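Local coordinates for Galactose/lactose metabolism regulatory protein GAL80 (Saccharomyces cerevisiae, PDB 3BTV) that represses the galactose and lactose metabolic genes by binding the activator GAL4 and blocking its transcriptional activation when no inducing sugar is present, at residues Asp208-Gln222 with Leu409-Ser421. The protein carries 1 engineered substitution. Sequence-based numbering, arbitrary orientation.
Sequences DLVTTTFGHTIDILQ and LILHRLIESVYKS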
# COMPACT_ATOMS: atom_id res chain seq x y z
N ASP B 208 -2.98 -9.73 18.61
CA ASP B 208 -2.07 -9.91 17.49
C ASP B 208 -2.13 -8.71 16.55
O ASP B 208 -2.97 -7.82 16.71
CB ASP B 208 -2.40 -11.19 16.72
CG ASP B 208 -3.74 -11.12 16.00
OD1 ASP B 208 -3.80 -10.51 14.91
OD2 ASP B 208 -4.72 -11.67 16.53
N LEU B 209 -1.23 -8.71 15.58
CA LEU B 209 -1.07 -7.59 14.66
C LEU B 209 -2.37 -7.25 13.93
O LEU B 209 -2.69 -6.09 13.72
CB LEU B 209 0.01 -7.91 13.62
CG LEU B 209 0.26 -6.81 12.59
CD1 LEU B 209 0.74 -5.55 13.31
CD2 LEU B 209 1.27 -7.23 11.53
N VAL B 210 -3.10 -8.28 13.53
CA VAL B 210 -4.31 -8.05 12.76
C VAL B 210 -5.47 -7.64 13.65
O VAL B 210 -6.08 -6.57 13.46
CB VAL B 210 -4.68 -9.29 11.96
CG1 VAL B 210 -5.90 -9.00 11.09
CG2 VAL B 210 -3.51 -9.72 11.09
N THR B 211 -5.75 -8.48 14.63
CA THR B 211 -6.89 -8.28 15.50
C THR B 211 -6.79 -6.96 16.25
O THR B 211 -7.77 -6.24 16.41
CB THR B 211 -6.97 -9.42 16.54
OG1 THR B 211 -7.06 -10.67 15.86
CG2 THR B 211 -8.18 -9.22 17.44
N THR B 212 -5.59 -6.65 16.71
CA THR B 212 -5.43 -5.55 17.64
C THR B 212 -5.03 -4.26 16.94
O THR B 212 -5.80 -3.29 16.91
CB THR B 212 -4.41 -5.90 18.74
OG1 THR B 212 -4.71 -7.21 19.24
CG2 THR B 212 -4.47 -4.88 19.89
N THR B 213 -3.83 -4.25 16.37
CA THR B 213 -3.27 -3.04 15.79
C THR B 213 -4.03 -2.61 14.54
O THR B 213 -4.50 -1.49 14.45
CB THR B 213 -1.80 -3.22 15.42
OG1 THR B 213 -1.10 -3.77 16.55
CG2 THR B 213 -1.17 -1.88 15.04
N PHE B 214 -4.16 -3.53 13.59
CA PHE B 214 -4.98 -3.28 12.43
C PHE B 214 -6.44 -3.04 12.82
O PHE B 214 -7.10 -2.17 12.25
CB PHE B 214 -4.85 -4.43 11.45
CG PHE B 214 -5.76 -4.32 10.26
CD1 PHE B 214 -5.47 -3.45 9.23
CD2 PHE B 214 -6.92 -5.07 10.19
CE1 PHE B 214 -6.30 -3.35 8.15
CE2 PHE B 214 -7.76 -4.97 9.10
CZ PHE B 214 -7.45 -4.11 8.08
N GLY B 215 -6.95 -3.79 13.79
CA GLY B 215 -8.31 -3.61 14.25
C GLY B 215 -8.63 -2.18 14.70
O GLY B 215 -9.59 -1.56 14.25
N HIS B 216 -7.84 -1.65 15.63
CA HIS B 216 -8.07 -0.29 16.10
C HIS B 216 -8.00 0.69 14.92
O HIS B 216 -8.86 1.54 14.75
CB HIS B 216 -7.05 0.11 17.17
CG HIS B 216 -7.37 -0.37 18.55
ND1 HIS B 216 -8.36 0.21 19.33
CD2 HIS B 216 -6.81 -1.33 19.32
CE1 HIS B 216 -8.40 -0.40 20.51
NE2 HIS B 216 -7.47 -1.34 20.52
N THR B 217 -6.98 0.52 14.09
CA THR B 217 -6.73 1.45 12.99
C THR B 217 -7.78 1.42 11.89
O THR B 217 -8.25 2.46 11.43
CB THR B 217 -5.35 1.21 12.37
OG1 THR B 217 -4.35 1.29 13.40
CG2 THR B 217 -5.04 2.27 11.32
N ILE B 218 -8.16 0.23 11.45
CA ILE B 218 -9.10 0.13 10.36
C ILE B 218 -10.48 0.57 10.85
O ILE B 218 -11.30 1.09 10.09
CB ILE B 218 -9.14 -1.30 9.79
CG1 ILE B 218 -9.58 -1.27 8.32
CG2 ILE B 218 -10.05 -2.18 10.65
CD1 ILE B 218 -8.55 -0.70 7.36
N ASP B 219 -10.72 0.41 12.14
CA ASP B 219 -11.99 0.87 12.68
C ASP B 219 -12.07 2.39 12.67
O ASP B 219 -13.12 2.93 12.33
CB ASP B 219 -12.25 0.38 14.10
CG ASP B 219 -13.53 0.96 14.67
OD1 ASP B 219 -14.62 0.61 14.17
OD2 ASP B 219 -13.46 1.81 15.58
N ILE B 220 -11.01 3.09 13.07
CA ILE B 220 -11.07 4.56 13.00
C ILE B 220 -11.15 5.02 11.56
O ILE B 220 -11.76 6.05 11.26
CB ILE B 220 -9.90 5.30 13.74
CG1 ILE B 220 -8.57 5.00 13.07
CG2 ILE B 220 -9.86 4.94 15.23
CD1 ILE B 220 -7.41 5.76 13.71
N LEU B 221 -10.53 4.27 10.65
CA LEU B 221 -10.61 4.67 9.25
C LEU B 221 -12.06 4.68 8.80
O LEU B 221 -12.53 5.65 8.20
CB LEU B 221 -9.81 3.73 8.33
CG LEU B 221 -9.88 4.22 6.88
CD1 LEU B 221 -9.12 5.57 6.73
CD2 LEU B 221 -9.36 3.18 5.92
N GLN B 222 -12.78 3.61 9.11
CA GLN B 222 -14.18 3.50 8.72
C GLN B 222 -15.02 4.53 9.43
O GLN B 222 -15.95 5.09 8.86
CB GLN B 222 -14.71 2.10 9.04
CG GLN B 222 -14.09 1.04 8.17
CD GLN B 222 -14.42 -0.35 8.67
OE1 GLN B 222 -15.31 -1.02 8.16
NE2 GLN B 222 -13.71 -0.79 9.70
N LEU B 409 -18.56 -6.36 17.28
CA LEU B 409 -18.92 -7.56 16.52
C LEU B 409 -18.63 -7.36 15.03
O LEU B 409 -18.00 -8.20 14.38
CB LEU B 409 -20.39 -7.90 16.76
CG LEU B 409 -20.91 -9.20 16.15
CD1 LEU B 409 -20.09 -10.37 16.65
CD2 LEU B 409 -22.39 -9.36 16.50
N ILE B 410 -19.07 -6.23 14.49
CA ILE B 410 -18.83 -5.90 13.09
C ILE B 410 -17.32 -5.89 12.78
O ILE B 410 -16.87 -6.39 11.75
CB ILE B 410 -19.49 -4.56 12.74
CG1 ILE B 410 -21.01 -4.71 12.76
CG2 ILE B 410 -18.97 -4.03 11.39
CD1 ILE B 410 -21.75 -3.38 12.90
N LEU B 411 -16.54 -5.33 13.69
CA LEU B 411 -15.09 -5.32 13.53
C LEU B 411 -14.54 -6.75 13.53
O LEU B 411 -13.69 -7.11 12.71
CB LEU B 411 -14.44 -4.50 14.65
CG LEU B 411 -12.93 -4.24 14.54
CD1 LEU B 411 -12.57 -3.75 13.16
CD2 LEU B 411 -12.49 -3.24 15.61
N HIS B 412 -15.04 -7.57 14.45
CA HIS B 412 -14.65 -8.98 14.46
C HIS B 412 -14.95 -9.67 13.13
O HIS B 412 -14.16 -10.48 12.67
CB HIS B 412 -15.31 -9.74 15.61
CG HIS B 412 -14.48 -9.80 16.85
ND1 HIS B 412 -13.28 -10.48 16.91
CD2 HIS B 412 -14.67 -9.27 18.08
CE1 HIS B 412 -12.77 -10.36 18.12
NE2 HIS B 412 -13.59 -9.62 18.85
N ARG B 413 -16.10 -9.35 12.54
CA ARG B 413 -16.45 -9.95 11.25
C ARG B 413 -15.45 -9.55 10.20
O ARG B 413 -15.09 -10.34 9.32
CB ARG B 413 -17.85 -9.53 10.81
CG ARG B 413 -18.96 -10.16 11.66
CD ARG B 413 -20.35 -9.66 11.27
NE ARG B 413 -21.39 -10.35 12.03
CZ ARG B 413 -22.69 -10.09 11.94
NH1 ARG B 413 -23.15 -9.15 11.12
NH2 ARG B 413 -23.55 -10.79 12.67
N LEU B 414 -14.98 -8.30 10.29
CA LEU B 414 -13.98 -7.83 9.35
C LEU B 414 -12.64 -8.53 9.58
O LEU B 414 -11.97 -8.93 8.62
CB LEU B 414 -13.81 -6.30 9.45
CG LEU B 414 -12.81 -5.68 8.46
CD1 LEU B 414 -13.23 -5.97 7.03
CD2 LEU B 414 -12.66 -4.15 8.70
N ILE B 415 -12.24 -8.67 10.83
CA ILE B 415 -10.99 -9.35 11.15
C ILE B 415 -11.08 -10.81 10.71
O ILE B 415 -10.15 -11.36 10.11
CB ILE B 415 -10.70 -9.32 12.65
CG1 ILE B 415 -10.42 -7.88 13.12
CG2 ILE B 415 -9.51 -10.20 12.94
CD1 ILE B 415 -9.35 -7.17 12.33
N GLU B 416 -12.21 -11.44 11.01
CA GLU B 416 -12.41 -12.83 10.57
C GLU B 416 -12.19 -12.91 9.06
O GLU B 416 -11.49 -13.79 8.58
CB GLU B 416 -13.80 -13.33 10.95
CG GLU B 416 -14.10 -14.76 10.48
CD GLU B 416 -12.96 -15.73 10.75
OE1 GLU B 416 -12.21 -15.53 11.73
OE2 GLU B 416 -12.81 -16.70 9.97
N SER B 417 -12.76 -11.95 8.33
CA SER B 417 -12.65 -11.92 6.88
C SER B 417 -11.24 -11.67 6.37
O SER B 417 -10.84 -12.22 5.34
CB SER B 417 -13.59 -10.88 6.29
OG SER B 417 -14.91 -11.14 6.73
N VAL B 418 -10.47 -10.83 7.06
CA VAL B 418 -9.07 -10.68 6.69
C VAL B 418 -8.36 -12.05 6.67
O VAL B 418 -7.71 -12.43 5.69
CB VAL B 418 -8.33 -9.70 7.62
CG1 VAL B 418 -6.84 -9.87 7.47
CG2 VAL B 418 -8.72 -8.23 7.29
N TYR B 419 -8.51 -12.81 7.76
CA TYR B 419 -7.92 -14.15 7.83
C TYR B 419 -8.48 -15.13 6.79
O TYR B 419 -7.73 -15.95 6.26
CB TYR B 419 -8.05 -14.73 9.25
CG TYR B 419 -7.01 -14.19 10.20
CD1 TYR B 419 -7.37 -13.34 11.23
CD2 TYR B 419 -5.68 -14.53 10.06
CE1 TYR B 419 -6.43 -12.84 12.10
CE2 TYR B 419 -4.73 -14.04 10.93
CZ TYR B 419 -5.11 -13.19 11.95
OH TYR B 419 -4.18 -12.70 12.82
N LYS B 420 -9.78 -15.04 6.48
CA LYS B 420 -10.37 -15.89 5.45
C LYS B 420 -9.73 -15.60 4.11
O LYS B 420 -9.32 -16.52 3.40
CB LYS B 420 -11.88 -15.69 5.33
CG LYS B 420 -12.73 -16.58 6.19
CD LYS B 420 -14.19 -16.51 5.76
CE LYS B 420 -15.12 -16.63 6.95
NZ LYS B 420 -14.70 -17.72 7.89
N SER B 421 -9.67 -14.31 3.76
CA SER B 421 -9.09 -13.87 2.51
C SER B 421 -7.71 -14.44 2.28
O SER B 421 -7.39 -14.91 1.20
CB SER B 421 -9.00 -12.32 2.48
OG SER B 421 -8.34 -11.94 1.29
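With CG1 turned beside its own backbone N (chi1 -66°) and CD1 folded back rather than extended, Ile415 enters helix 209-222 as a knob into the hole formed by Val210, Thr211, Phe214 and Gly215. The axes of segments 209-222 and 409-421 come within 9.9 Å and run at 123° to each other, and Phe214, Ile218 and Val418 also touch strand 264-271, so the pair packs together against the large mixed sheet of the C-terminal domain. Ile415 CD1 lies 3.5 Å from Val210 O and near the plane of the Phe214 ring, at its edge; its CG2 branch meets Thr211 OG1. Gly215 has no side chain, and Leu411 CD2 comes within 3.6 Å of Gly215 O. Farther along, Ile218 CG2 touches both Leu411 CD1 and Leu414 CD2, the latter at 3.8 Å.

At the other end Asp208 is the N-cap of helix 209-222. Asp208 OD1 accepts a nearly straight bond from Thr211 N at 2.8 Å, met from above the carboxylate plane, and a weak one from Val210 N, while Thr211 OG1 donates to OD2 on the syn side. An alanine here would remove the carboxylate, which is likely to leave the first turn uncapped and Tyr419 OH without this weak acceptor. Val210 CG2 lies 3.5 Å from Tyr419 OH. Tyr419 OH gives Asp208 OD1 a weak hydrogen bond of 3.1 Å, the ring plane turned 70° from the carboxylate.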